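Local coordinates for protein NreA (Staphylococcus aureus subsp. aureus, PDB 6K2H) that probably senses nitrate through a GAF domain and takes part in staphylococcal signalling, here in a form altered at its nitrate-binding site, at residues F27-F32 with H45-N50; G49-R54 with L98-T103; T103-V108 with V119-Q124. The protein carries 1 engineered substitution. One frame throughout, in Å; residues are numbered along the deposited sequence. Where two conformers were deposited one is given.

Contact 1. Residues F27-F32 with H45-N50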
ATOM      1  N   PHE A  27      -8.324   4.857   2.923  1.00 20.45           N
ATOM      2  CA  PHE A  27      -7.371   3.956   3.550  1.00 20.16           C
ATOM      3  C   PHE A  27      -5.958   4.289   3.104  1.00 20.34           C
ATOM      4  O   PHE A  27      -5.704   4.698   1.927  1.00 19.49           O
ATOM      5  CB  PHE A  27      -7.699   2.511   3.070  1.00 19.14           C
ATOM      6  CG  PHE A  27      -6.768   1.459   3.610  1.00 18.56           C
ATOM      7  CD1 PHE A  27      -6.814   1.085   4.943  1.00 19.94           C
ATOM      8  CD2 PHE A  27      -5.832   0.851   2.813  1.00 20.26           C
ATOM      9  CE1 PHE A  27      -5.970   0.140   5.473  1.00 22.16           C
ATOM     10  CE2 PHE A  27      -4.969  -0.101   3.352  1.00 20.16           C
ATOM     11  CZ  PHE A  27      -5.032  -0.448   4.681  1.00 20.15           C
ATOM     12  N   ALA A  28      -4.990   4.075   3.972  1.00 17.22           N
ATOM     13  CA  ALA A  28      -3.562   4.102   3.499  1.00 19.58           C
ATOM     14  C   ALA A  28      -2.746   3.083   4.302  1.00 19.86           C
ATOM     15  O   ALA A  28      -3.137   2.738   5.425  1.00 20.74           O
ATOM     16  CB  ALA A  28      -2.949   5.532   3.587  1.00 20.89           C
ATOM     17  N   ALA A  29      -1.625   2.618   3.768  1.00 16.27           N
ATOM     18  CA  ALA A  29      -0.824   1.624   4.455  1.00 16.96           C
ATOM     19  C   ALA A  29       0.601   1.751   4.010  1.00 20.73           C
ATOM     20  O   ALA A  29       0.863   2.184   2.858  1.00 20.10           O
ATOM     21  CB  ALA A  29      -1.369   0.255   4.203  1.00 18.99           C
ATOM     22  N   ILE A  30       1.526   1.415   4.908  1.00 19.52           N
ATOM     23  CA  ILE A  30       2.952   1.341   4.509  1.00 20.44           C
ATOM     24  C   ILE A  30       3.473  -0.069   4.752  1.00 20.01           C
ATOM     25  O   ILE A  30       3.342  -0.588   5.845  1.00 19.77           O
ATOM     26  CB  ILE A  30       3.781   2.348   5.329  1.00 21.33           C
ATOM     27  CG1 ILE A  30       3.420   3.792   4.941  1.00 25.57           C
ATOM     28  CG2 ILE A  30       5.290   2.117   5.070  1.00 25.09           C
ATOM     29  CD1 ILE A  30       3.865   4.882   5.923  1.00 29.80           C
ATOM     30  N   ALA A  31       4.122  -0.642   3.744  1.00 18.46           N
ATOM     31  CA  ALA A  31       4.730  -1.973   3.822  1.00 19.06           C
ATOM     32  C   ALA A  31       6.263  -1.832   3.829  1.00 21.84           C
ATOM     33  O   ALA A  31       6.830  -1.004   3.118  1.00 19.26           O
ATOM     34  CB  ALA A  31       4.272  -2.828   2.656  1.00 20.34           C
ATOM     35  N   PHE A  32       6.905  -2.680   4.611  1.00 20.43           N
ATOM     36  CA  PHE A  32       8.428  -2.692   4.758  1.00 24.34           C
ATOM     37  C   PHE A  32       8.751  -4.147   5.002  1.00 25.25           C
ATOM     38  O   PHE A  32       7.867  -4.922   5.498  1.00 22.03           O
ATOM     39  CB  PHE A  32       8.898  -1.977   6.093  1.00 25.44           C
ATOM     40  CG  PHE A  32       8.552  -0.552   6.221  1.00 27.62           C
ATOM     41  CD1 PHE A  32       7.929  -0.075   7.376  1.00 32.94           C
ATOM     42  CD2 PHE A  32       8.981   0.340   5.260  1.00 37.94           C
ATOM     43  CE1 PHE A  32       7.713   1.246   7.531  1.00 35.39           C
ATOM     44  CE2 PHE A  32       8.746   1.682   5.395  1.00 38.68           C
ATOM     45  CZ  PHE A  32       8.114   2.129   6.546  1.00 39.95           C
ATOM     46  N   HIS A  45       3.037  -2.618   7.927  1.00 19.81           N
ATOM     47  CA  HIS A  45       3.531  -2.215   9.257  0.51 21.36           C
ATOM     48  C   HIS A  45       2.610  -1.139   9.853  1.00 25.23           C
ATOM     49  O   HIS A  45       2.386  -1.137  11.064  1.00 26.11           O
ATOM     50  CB  HIS A  45       4.978  -1.663   9.230  0.51 22.44           C
ATOM     51  CG  HIS A  45       6.065  -2.716   9.202  0.51 22.44           C
ATOM     52  ND1 HIS A  45       6.224  -3.598   8.161  0.51 23.74           N
ATOM     53  CD2 HIS A  45       7.039  -3.024  10.096  0.51 25.36           C
ATOM     54  CE1 HIS A  45       7.215  -4.433   8.423  0.51 20.19           C
ATOM     55  NE2 HIS A  45       7.754  -4.079   9.575  0.51 26.31           N
ATOM     56  N   TYR A  46       2.187  -0.220   9.013  1.00 20.78           N
ATOM     57  CA  TYR A  46       1.281   0.903   9.410  1.00 21.78           C
ATOM     58  C   TYR A  46       0.083   0.970   8.536  1.00 23.31           C
ATOM     59  O   TYR A  46       0.183   0.747   7.335  1.00 19.06           O
ATOM     60  CB  TYR A  46       1.998   2.265   9.382  1.00 22.74           C
ATOM     61  CG  TYR A  46       3.214   2.327  10.238  1.00 24.08           C
ATOM     62  CD1 TYR A  46       3.109   2.594  11.575  1.00 30.80           C
ATOM     63  CD2 TYR A  46       4.478   2.056   9.703  1.00 28.85           C
ATOM     64  CE1 TYR A  46       4.240   2.625  12.383  1.00 35.29           C
ATOM     65  CE2 TYR A  46       5.615   2.074  10.498  1.00 34.51           C
ATOM     66  CZ  TYR A  46       5.481   2.312  11.841  1.00 33.86           C
ATOM     67  OH  TYR A  46       6.627   2.361  12.582  1.00 40.17           O
ATOM     68  N   VAL A  47      -1.089   1.245   9.115  1.00 21.14           N
ATOM     69  CA  VAL A  47      -2.309   1.432   8.326  1.00 21.48           C
ATOM     70  C   VAL A  47      -3.058   2.665   8.853  1.00 25.04           C
ATOM     71  O   VAL A  47      -2.857   3.054  10.054  1.00 23.36           O
ATOM     72  CB  VAL A  47      -3.290   0.231   8.331  1.00 20.25           C
ATOM     73  CG1 VAL A  47      -2.730  -1.000   7.685  1.00 20.00           C
ATOM     74  CG2 VAL A  47      -3.801  -0.050   9.720  1.00 22.07           C
ATOM     75  N   SER A  48      -3.932   3.248   8.036  1.00 22.79           N
ATOM     76  CA  SER A  48      -4.703   4.449   8.513  1.00 23.09           C
ATOM     77  C   SER A  48      -6.043   4.320   7.858  1.00 25.11           C
ATOM     78  O   SER A  48      -6.133   3.917   6.667  1.00 23.21           O
ATOM     79  CB  SER A  48      -4.013   5.736   8.134  1.00 23.91           C
ATOM     80  OG  SER A  48      -4.839   6.854   8.434  1.00 25.13           O
ATOM     81  N   GLY A  49      -7.107   4.574   8.610  1.00 21.92           N
ATOM     82  CA  GLY A  49      -8.454   4.368   8.054  1.00 21.06           C
ATOM     83  C   GLY A  49      -8.860   2.885   7.895  1.00 19.77           C
ATOM     84  O   GLY A  49      -9.841   2.568   7.219  1.00 21.25           O
ATOM     85  N   ASN A  50      -8.182   2.009   8.579  1.00 20.54           N
ATOM     86  CA  ASN A  50      -8.438   0.596   8.521  1.00 19.57           C
ATOM     87  C   ASN A  50      -9.751   0.251   9.178  1.00 25.28           C
ATOM     88  O   ASN A  50     -10.111   0.800  10.257  1.00 20.95           O
ATOM     89  CB  ASN A  50      -7.302  -0.225   9.141  1.00 20.03           C
ATOM     90  CG  ASN A  50      -7.088   0.043  10.619  1.00 22.22           C
ATOM     91  OD1 ASN A  50      -6.847   1.192  11.027  1.00 22.72           O
ATOM     92  ND2 ASN A  50      -7.153  -0.988  11.418  1.00 21.80           N
TER
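Phe32 meets Tyr46 rim to rim, Phe32 CE1 lying 3.7 Å from Tyr46 CE2 and each atom near the plane of the other ring. In the conformer of His45 given here, one of two, Phe32 also turns an edge of its ring onto a face of the imidazole, an edge-to-face pair with planes 66° apart in which Phe32 CD1 stands 3.7 Å from His45 CG. Phe32 CB then lies over the imidazole, a CH-pi contact equally tied to that conformer. In Phe32 (chi1 -62°), as in this conformer of His45, CG is anti to the carbonyl carbon, which swings both rings toward the backbone N, where they cross at a slant. At the far end Phe27, its CG anti to the backbone N (chi1 178°), brings CZ to 3.8 Å from Val47 CG1 and its CE1 edge to Asn50 CB.

Between these aromatic ends runs antiparallel pairing. Ala28 and Ser48 form a hydrogen-bonded pair, Ala29 and Val47 a non-hydrogen-bonded one, where the CA atoms come within 4.2 Å. At Ile30 the register slips: its O accepts from His45 N at 2.9 Å and weakly from Tyr46 N at 3.4 Å, a classic beta bulge that places His45 beside Phe32. His45 ND1 is hydrogen-bonded to Lys43 O.

This is the hairpin of strands 27-33 and 42-48 in the GAF sheet, with 42-48 outermost. Helix 10-23 covers the face bearing Ala28, Ile30, Tyr46 and Ser48, and its Asp17 and Arg20 hold Ser48 OG; strand 115-124 pairs with the other side of 27-33.

Contact 2. Residues G49-R54 with L98-T103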
ATOM      1  N   GLY A  49      -7.107   4.574   8.610  1.00 21.92           N
ATOM      2  CA  GLY A  49      -8.454   4.368   8.054  1.00 21.06           C
ATOM      3  C   GLY A  49      -8.860   2.885   7.895  1.00 19.77           C
ATOM      4  O   GLY A  49      -9.841   2.568   7.219  1.00 21.25           O
ATOM      5  N   ASN A  50      -8.182   2.009   8.579  1.00 20.54           N
ATOM      6  CA  ASN A  50      -8.438   0.596   8.521  1.00 19.57           C
ATOM      7  C   ASN A  50      -9.751   0.251   9.178  1.00 25.28           C
ATOM      8  O   ASN A  50     -10.111   0.800  10.257  1.00 20.95           O
ATOM      9  CB  ASN A  50      -7.302  -0.225   9.141  1.00 20.03           C
ATOM     10  CG  ASN A  50      -7.088   0.043  10.619  1.00 22.22           C
ATOM     11  OD1 ASN A  50      -6.847   1.192  11.027  1.00 22.72           O
ATOM     12  ND2 ASN A  50      -7.153  -0.988  11.418  1.00 21.80           N
ATOM     13  N   LYS A  51     -10.424  -0.710   8.575  1.00 21.96           N
ATOM     14  CA  LYS A  51     -11.656  -1.236   9.159  1.00 23.37           C
ATOM     15  C   LYS A  51     -11.375  -2.308  10.213  1.00 26.82           C
ATOM     16  O   LYS A  51     -12.195  -2.495  11.129  1.00 24.79           O
ATOM     17  CB  LYS A  51     -12.597  -1.793   8.112  1.00 22.81           C
ATOM     18  CG  LYS A  51     -13.011  -0.751   7.092  1.00 22.06           C
ATOM     19  CD  LYS A  51     -14.171  -1.143   6.266  1.00 23.85           C
ATOM     20  CE  LYS A  51     -13.812  -2.329   5.360  1.00 24.60           C
ATOM     21  NZ  LYS A  51     -15.027  -2.824   4.696  1.00 24.37           N
ATOM     22  N   ASN A  52     -10.278  -3.069  10.081  1.00 21.59           N
ATOM     23  CA  ASN A  52     -10.024  -4.165  10.979  1.00 20.40           C
ATOM     24  C   ASN A  52      -8.541  -4.389  11.084  1.00 22.19           C
ATOM     25  O   ASN A  52      -7.769  -3.679  10.477  1.00 21.20           O
ATOM     26  CB  ASN A  52     -10.749  -5.433  10.533  1.00 21.75           C
ATOM     27  CG  ASN A  52     -10.374  -5.831   9.124  1.00 18.91           C
ATOM     28  OD1 ASN A  52      -9.267  -6.288   8.972  1.00 21.43           O
ATOM     29  ND2 ASN A  52     -11.252  -5.575   8.095  1.00 20.56           N
ATOM     30  N   ASN A  53      -8.121  -5.381  11.877  1.00 21.91           N
ATOM     31  CA  ASN A  53      -6.691  -5.625  12.085  1.00 23.86           C
ATOM     32  C   ASN A  53      -6.162  -6.861  11.388  1.00 23.66           C
ATOM     33  O   ASN A  53      -5.070  -7.353  11.668  1.00 25.43           O
ATOM     34  CB  ASN A  53      -6.441  -5.739  13.587  1.00 25.62           C
ATOM     35  CG  ASN A  53      -6.557  -4.405  14.282  1.00 33.68           C
ATOM     36  OD1 ASN A  53      -6.869  -4.365  15.487  1.00 45.59           O
ATOM     37  ND2 ASN A  53      -6.289  -3.297  13.558  1.00 27.83           N
ATOM     38  N   ARG A  54      -6.959  -7.370  10.486  1.00 24.20           N
ATOM     39  CA  ARG A  54      -6.549  -8.551   9.751  1.00 24.17           C
ATOM     40  C   ARG A  54      -5.359  -8.297   8.845  1.00 23.18           C
ATOM     41  O   ARG A  54      -4.661  -9.273   8.501  1.00 24.43           O
ATOM     42  CB  ARG A  54      -7.708  -9.120   8.986  1.00 24.31           C
ATOM     43  CG  ARG A  54      -8.881  -9.477   9.878  1.00 27.19           C
ATOM     44  CD  ARG A  54      -9.819 -10.455   9.192  1.00 27.21           C
ATOM     45  NE  ARG A  54     -10.617  -9.873   8.148  1.00 25.67           N
ATOM     46  CZ  ARG A  54     -11.661  -9.117   8.304  1.00 27.11           C
ATOM     47  NH1 ARG A  54     -12.081  -8.774   9.520  1.00 26.71           N
ATOM     48  NH2 ARG A  54     -12.291  -8.636   7.257  1.00 27.11           N
ATOM     49  N   LEU A  98      -8.794  -7.558   0.009  1.00 18.30           N
ATOM     50  CA  LEU A  98      -9.863  -8.321   0.628  1.00 19.05           C
ATOM     51  C   LEU A  98     -10.169  -7.825   2.047  1.00 19.04           C
ATOM     52  O   LEU A  98     -11.295  -7.602   2.358  1.00 21.50           O
ATOM     53  CB  LEU A  98      -9.506  -9.793   0.723  1.00 20.75           C
ATOM     54  CG  LEU A  98      -9.433 -10.549  -0.611  1.00 29.09           C
ATOM     55  CD1 LEU A  98      -8.939 -11.945  -0.258  1.00 31.06           C
ATOM     56  CD2 LEU A  98     -10.819 -10.620  -1.197  1.00 33.55           C
ATOM     57  N   SER A  99      -9.164  -7.698   2.884  1.00 21.33           N
ATOM     58  CA  SER A  99      -9.398  -7.401   4.307  1.00 21.23           C
ATOM     59  C   SER A  99      -9.932  -5.990   4.469  1.00 22.56           C
ATOM     60  O   SER A  99     -10.734  -5.756   5.370  1.00 22.79           O
ATOM     61  CB  SER A  99      -8.122  -7.632   5.123  1.00 21.15           C
ATOM     62  OG  SER A  99      -7.091  -6.652   4.952  1.00 22.43           O
ATOM     63  N   GLU A 100      -9.595  -5.065   3.538  1.00 19.09           N
ATOM     64  CA  GLU A 100     -10.057  -3.682   3.647  1.00 19.87           C
ATOM     65  C   GLU A 100     -11.070  -3.280   2.562  1.00 18.85           C
ATOM     66  O   GLU A 100     -11.452  -2.154   2.532  1.00 18.90           O
ATOM     67  CB  GLU A 100      -8.845  -2.753   3.662  1.00 20.93           C
ATOM     68  CG  GLU A 100      -7.988  -2.834   4.924  1.00 20.41           C
ATOM     69  CD  GLU A 100      -8.753  -2.396   6.188  1.00 21.32           C
ATOM     70  OE1 GLU A 100      -9.672  -1.527   6.043  1.00 18.96           O
ATOM     71  OE2 GLU A 100      -8.407  -2.878   7.292  1.00 21.36           O
ATOM     72  N   SER A 101     -11.568  -4.237   1.788  1.00 18.72           N
ATOM     73  CA  SER A 101     -12.611  -4.010   0.769  1.00 20.46           C
ATOM     74  C   SER A 101     -12.279  -2.803  -0.086  1.00 19.45           C
ATOM     75  O   SER A 101     -13.116  -1.912  -0.279  1.00 21.31           O
ATOM     76  CB  SER A 101     -14.008  -3.820   1.395  1.00 23.43           C
ATOM     77  OG  SER A 101     -14.236  -4.818   2.392  1.00 25.11           O
ATOM     78  N   LEU A 102     -11.071  -2.803  -0.595  1.00 18.54           N
ATOM     79  CA  LEU A 102     -10.660  -1.682  -1.450  1.00 18.81           C
ATOM     80  C   LEU A 102     -11.149  -1.837  -2.878  1.00 19.51           C
ATOM     81  O   LEU A 102     -11.027  -2.938  -3.488  1.00 21.50           O
ATOM     82  CB  LEU A 102      -9.136  -1.610  -1.411  1.00 19.77           C
ATOM     83  CG  LEU A 102      -8.465  -1.491  -0.048  1.00 19.16           C
ATOM     84  CD1 LEU A 102      -6.934  -1.395  -0.098  1.00 19.30           C
ATOM     85  CD2 LEU A 102      -9.087  -0.312   0.693  1.00 20.11           C
ATOM     86  N   THR A 103     -11.688  -0.746  -3.389  1.00 19.75           N
ATOM     87  CA  THR A 103     -12.265  -0.709  -4.742  1.00 22.09           C
ATOM     88  C   THR A 103     -11.391   0.004  -5.735  1.00 20.38           C
ATOM     89  O   THR A 103     -11.613  -0.117  -6.903  1.00 20.82           O
ATOM     90  CB  THR A 103     -13.706  -0.161  -4.735  1.00 23.36           C
ATOM     91  OG1 THR A 103     -13.725   1.151  -4.162  1.00 22.56           O
ATOM     92  CG2 THR A 103     -14.615  -1.089  -3.918  1.00 24.35           C
TER
HETATM   93  O   HOH W   1      -7.217  -5.246   7.306  1.00 21.87           O
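Lys51 and Asn52 offer successive backbone N-H groups to the carboxylate of Glu100 where the chain leaves helix 96-99, the CA atoms of Lys51 and Glu100 standing 6.2 Å apart. Lys51 N gives the firmer bond, 2.8 Å to Glu100 OE1 at 170°, on the syn lone pair of that oxygen; Asn52 N reaches Glu100 OE2 weakly at 3.4 Å. The acid gets there by a bend at its second torsion (chi2 -63°), which folds the carboxylate toward the loop. The aliphatic part of Lys51 slides past it in the opposite direction, while Lys51 NZ comes 3.1 Å from Ser101 OG.

The carboxamide of Asn52 works at both of its ends. Its ND2 donates to Ser99 O (2.8 Å, 166°), with the acceptor close to the amide plane. Its OD1 accepts from Arg54 N in the carbonyl plane, on a lone pair, which makes an Asx turn; together with the bond from ND2 this fixes the rotation of the amide. A water molecule binds the cluster together, donating to Asn52 OD1 at 2.8 Å and to Glu100 OE2 at 2.7 Å and accepting from Ser99 OG. The amide of Asn50 adds a bond from ND2 to Asn52 O, in the plane of the amide but well above that of the acceptor carbonyl. Asn52 ND2 also lies over one face of the Arg54 guanidinium.

Glu100 OE1 is salt-bridged to Arg125, which also hydrogen-bonds Gly49 O and probably helps to keep the acid ionised. The contact lies near the surface, joining the loop after strand 42-48 to the end of helix 96-99, with Phe27 of strand 27-33 against Glu100.

Contact 3. Residues T103-V108 with V119-Q124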
ATOM      1  N   THR A 103     -11.688  -0.746  -3.389  1.00 19.75           N
ATOM      2  CA  THR A 103     -12.265  -0.709  -4.742  1.00 22.09           C
ATOM      3  C   THR A 103     -11.391   0.004  -5.735  1.00 20.38           C
ATOM      4  O   THR A 103     -11.613  -0.117  -6.903  1.00 20.82           O
ATOM      5  CB  THR A 103     -13.706  -0.161  -4.735  1.00 23.36           C
ATOM      6  OG1 THR A 103     -13.725   1.151  -4.162  1.00 22.56           O
ATOM      7  CG2 THR A 103     -14.615  -1.089  -3.918  1.00 24.35           C
ATOM      8  N   ALA A 104     -10.410   0.773  -5.274  1.00 20.45           N
ATOM      9  CA  ALA A 104      -9.362   1.386  -6.134  1.00 19.95           C
ATOM     10  C   ALA A 104      -8.115   1.522  -5.295  1.00 20.94           C
ATOM     11  O   ALA A 104      -8.195   1.721  -4.069  1.00 20.13           O
ATOM     12  CB  ALA A 104      -9.792   2.745  -6.630  1.00 19.70           C
ATOM     13  N   VAL A 105      -6.958   1.439  -5.921  1.00 18.11           N
ATOM     14  CA  VAL A 105      -5.686   1.546  -5.200  1.00 19.00           C
ATOM     15  C   VAL A 105      -4.587   2.220  -6.016  1.00 21.39           C
ATOM     16  O   VAL A 105      -4.567   2.120  -7.270  1.00 20.04           O
ATOM     17  CB  VAL A 105      -5.122   0.186  -4.656  1.00 22.92           C
ATOM     18  CG1 VAL A 105      -6.046  -0.435  -3.629  1.00 23.72           C
ATOM     19  CG2 VAL A 105      -4.916  -0.799  -5.743  1.00 29.00           C
ATOM     20  N   LEU A 106      -3.711   2.907  -5.306  1.00 19.09           N
ATOM     21  CA  LEU A 106      -2.525   3.574  -5.853  1.00 19.83           C
ATOM     22  C   LEU A 106      -1.404   3.101  -4.915  1.00 20.75           C
ATOM     23  O   LEU A 106      -1.371   3.487  -3.725  1.00 19.77           O
ATOM     24  CB  LEU A 106      -2.657   5.096  -5.779  1.00 21.15           C
ATOM     25  CG  LEU A 106      -1.370   5.924  -5.963  1.00 22.70           C
ATOM     26  CD1 LEU A 106      -0.761   5.650  -7.301  1.00 22.16           C
ATOM     27  CD2 LEU A 106      -1.684   7.391  -5.788  1.00 23.44           C
ATOM     28  N   ALA A 107      -0.467   2.306  -5.435  1.00 18.84           N
ATOM     29  CA  ALA A 107       0.656   1.858  -4.608  1.00 19.62           C
ATOM     30  C   ALA A 107       1.965   2.419  -5.176  1.00 21.23           C
ATOM     31  O   ALA A 107       2.252   2.257  -6.351  1.00 22.65           O
ATOM     32  CB  ALA A 107       0.715   0.411  -4.568  1.00 22.11           C
ATOM     33  N   VAL A 108       2.669   3.155  -4.326  1.00 20.15           N
ATOM     34  CA  VAL A 108       3.897   3.842  -4.785  1.00 21.68           C
ATOM     35  C   VAL A 108       5.157   3.417  -4.053  1.00 19.11           C
ATOM     36  O   VAL A 108       5.113   3.181  -2.843  1.00 20.29           O
ATOM     37  CB  VAL A 108       3.719   5.346  -4.674  1.00 21.54           C
ATOM     38  CG1 VAL A 108       2.565   5.839  -5.519  1.00 26.90           C
ATOM     39  CG2 VAL A 108       3.564   5.819  -3.226  1.00 23.10           C
ATOM     40  N   VAL A 119       6.627   0.502   0.532  1.00 19.40           N
ATOM     41  CA  VAL A 119       5.516   0.796  -0.348  1.00 20.91           C
ATOM     42  C   VAL A 119       4.467   1.560   0.394  1.00 22.86           C
ATOM     43  O   VAL A 119       4.059   1.123   1.455  1.00 21.36           O
ATOM     44  CB  VAL A 119       4.924  -0.476  -0.987  1.00 22.87           C
ATOM     45  CG1 VAL A 119       3.803  -0.103  -1.945  1.00 22.05           C
ATOM     46  CG2 VAL A 119       6.017  -1.272  -1.696  1.00 25.80           C
ATOM     47  N   LEU A 120       4.064   2.728  -0.150  1.00 20.20           N
ATOM     48  CA  LEU A 120       2.931   3.488   0.347  1.00 18.73           C
ATOM     49  C   LEU A 120       1.689   3.216  -0.503  1.00 21.54           C
ATOM     50  O   LEU A 120       1.679   3.438  -1.748  1.00 20.45           O
ATOM     51  CB  LEU A 120       3.229   4.974   0.323  1.00 20.92           C
ATOM     52  CG  LEU A 120       2.186   5.966   0.642  1.00 20.00           C
ATOM     53  CD1 LEU A 120       1.679   5.813   2.061  1.00 24.98           C
ATOM     54  CD2 LEU A 120       2.740   7.399   0.453  1.00 23.75           C
ATOM     55  N   LEU A 121       0.687   2.657   0.129  1.00 20.52           N
ATOM     56  CA  LEU A 121      -0.574   2.263  -0.544  1.00 19.81           C
ATOM     57  C   LEU A 121      -1.678   3.226  -0.132  1.00 20.24           C
ATOM     58  O   LEU A 121      -1.812   3.534   1.088  1.00 20.53           O
ATOM     59  CB  LEU A 121      -0.928   0.849  -0.184  1.00 21.58           C
ATOM     60  CG  LEU A 121      -2.357   0.484  -0.597  1.00 25.07           C
ATOM     61  CD1 LEU A 121      -2.453   0.381  -2.044  1.00 27.08           C
ATOM     62  CD2 LEU A 121      -2.790  -0.830   0.081  1.00 31.07           C
ATOM     63  N   PHE A 122      -2.343   3.828  -1.136  1.00 17.94           N
ATOM     64  CA  PHE A 122      -3.567   4.633  -0.924  1.00 20.09           C
ATOM     65  C   PHE A 122      -4.714   3.807  -1.474  1.00 20.56           C
ATOM     66  O   PHE A 122      -4.654   3.277  -2.614  1.00 19.92           O
ATOM     67  CB  PHE A 122      -3.472   5.979  -1.667  1.00 21.89           C
ATOM     68  CG  PHE A 122      -2.457   6.923  -1.074  1.00 21.53           C
ATOM     69  CD1 PHE A 122      -2.786   7.607   0.094  1.00 27.65           C
ATOM     70  CD2 PHE A 122      -1.286   7.212  -1.714  1.00 30.40           C
ATOM     71  CE1 PHE A 122      -1.878   8.519   0.638  1.00 26.52           C
ATOM     72  CE2 PHE A 122      -0.384   8.140  -1.193  1.00 29.37           C
ATOM     73  CZ  PHE A 122      -0.694   8.792  -0.013  1.00 29.06           C
ATOM     74  N   GLY A 123      -5.763   3.660  -0.683  1.00 18.95           N
ATOM     75  CA  GLY A 123      -6.932   2.897  -1.117  1.00 19.74           C
ATOM     76  C   GLY A 123      -8.280   3.584  -0.955  1.00 21.08           C
ATOM     77  O   GLY A 123      -8.461   4.321   0.004  1.00 19.94           O
ATOM     78  N   GLN A 124      -9.178   3.388  -1.906  1.00 19.26           N
ATOM     79  CA  GLN A 124     -10.569   3.832  -1.777  1.00 19.00           C
ATOM     80  C   GLN A 124     -11.483   2.666  -1.528  1.00 18.55           C
ATOM     81  O   GLN A 124     -11.216   1.531  -2.010  1.00 19.34           O
ATOM     82  CB  GLN A 124     -11.052   4.573  -3.025  1.00 18.61           C
ATOM     83  CG  GLN A 124     -10.228   5.817  -3.363  1.00 19.10           C
ATOM     84  CD  GLN A 124     -10.437   6.979  -2.433  1.00 22.51           C
ATOM     85  OE1 GLN A 124     -10.450   6.834  -1.204  1.00 21.71           O
ATOM     86  NE2 GLN A 124     -10.624   8.175  -3.009  1.00 24.25           N
TER
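Leu121 and Val105 meet because Leu121 holds CG anti to its backbone N (chi1 168°), bringing CD1 back across the strands to lie 3.7 Å from Val105 CB and 4.1 Å from Ala107 CB. Leu121 and Val105 cross here at a slant. Val119 also has CG1 anti to the backbone N, and this methyl touches Ala107 CB. On the face bearing Leu106, Val108, Leu120 and Phe122, the side chains of the two facing pairs instead run alongside one another in the same direction. Leu106 CD2 sits 4.1 Å from Phe122 CD2, oblique to that ring, and Val108 CG2 packs at 3.7 Å against Leu120 CB.

The backbones form a hairpin of strands 104-112 and 115-124, two neighbours in the antiparallel sheet of the GAF domain, the axes of residues 104-108 and 119-124 running at 167°. Leu106 pairs with Phe122 through two bonds, of which Phe122 N to Leu106 O is nearly straight at 178°; Val108 and Leu120 are joined in the same way. Gly123 stands opposite Val105 in a non-hydrogen-bonded pair, and its CA-H approaches Ala104 O. At the open end Thr103 and Ala104 both face Gln124 in a classic beta bulge: Gln124 O takes a short bond from Thr103 N (2.7 Å) and a weak one from Ala104 N (3.4 Å). Thr103 OG1 is hydrogen-bonded to Gly127 N.

Phe122 stacks on Tyr25, while the polar end of Gln124 bonds to Pro129 O and Asp26 N. On the other face, Val70 of helix 65-73 touches Ala107 and Val119, and helix 96-99 sets Leu97 on Val105 and Ile96 on Leu121.

In the fold
From the N terminus, helix 10-23 leads into strand 27-33, and contact 1 closes the first hairpin when strand 42-48 returns beside it. Contact 2 opens at once, sharing Gly49 and Asn50, and closes a much longer loop, which includes helix 65-73, strand 77-79 and two short helices, when helix 96-99 arrives. Thr103 then passes the chain to contact 3, which closes the second hairpin. The three follow in series, none enclosing another. Strands 27-33 and 115-124 pair side by side, probably through Leu121 N to Ala29 O and Gly123 N to Phe27 O, uniting both hairpins in one sheet. Phe27 and Leu102 pack together, tying contact 2 to that sheet.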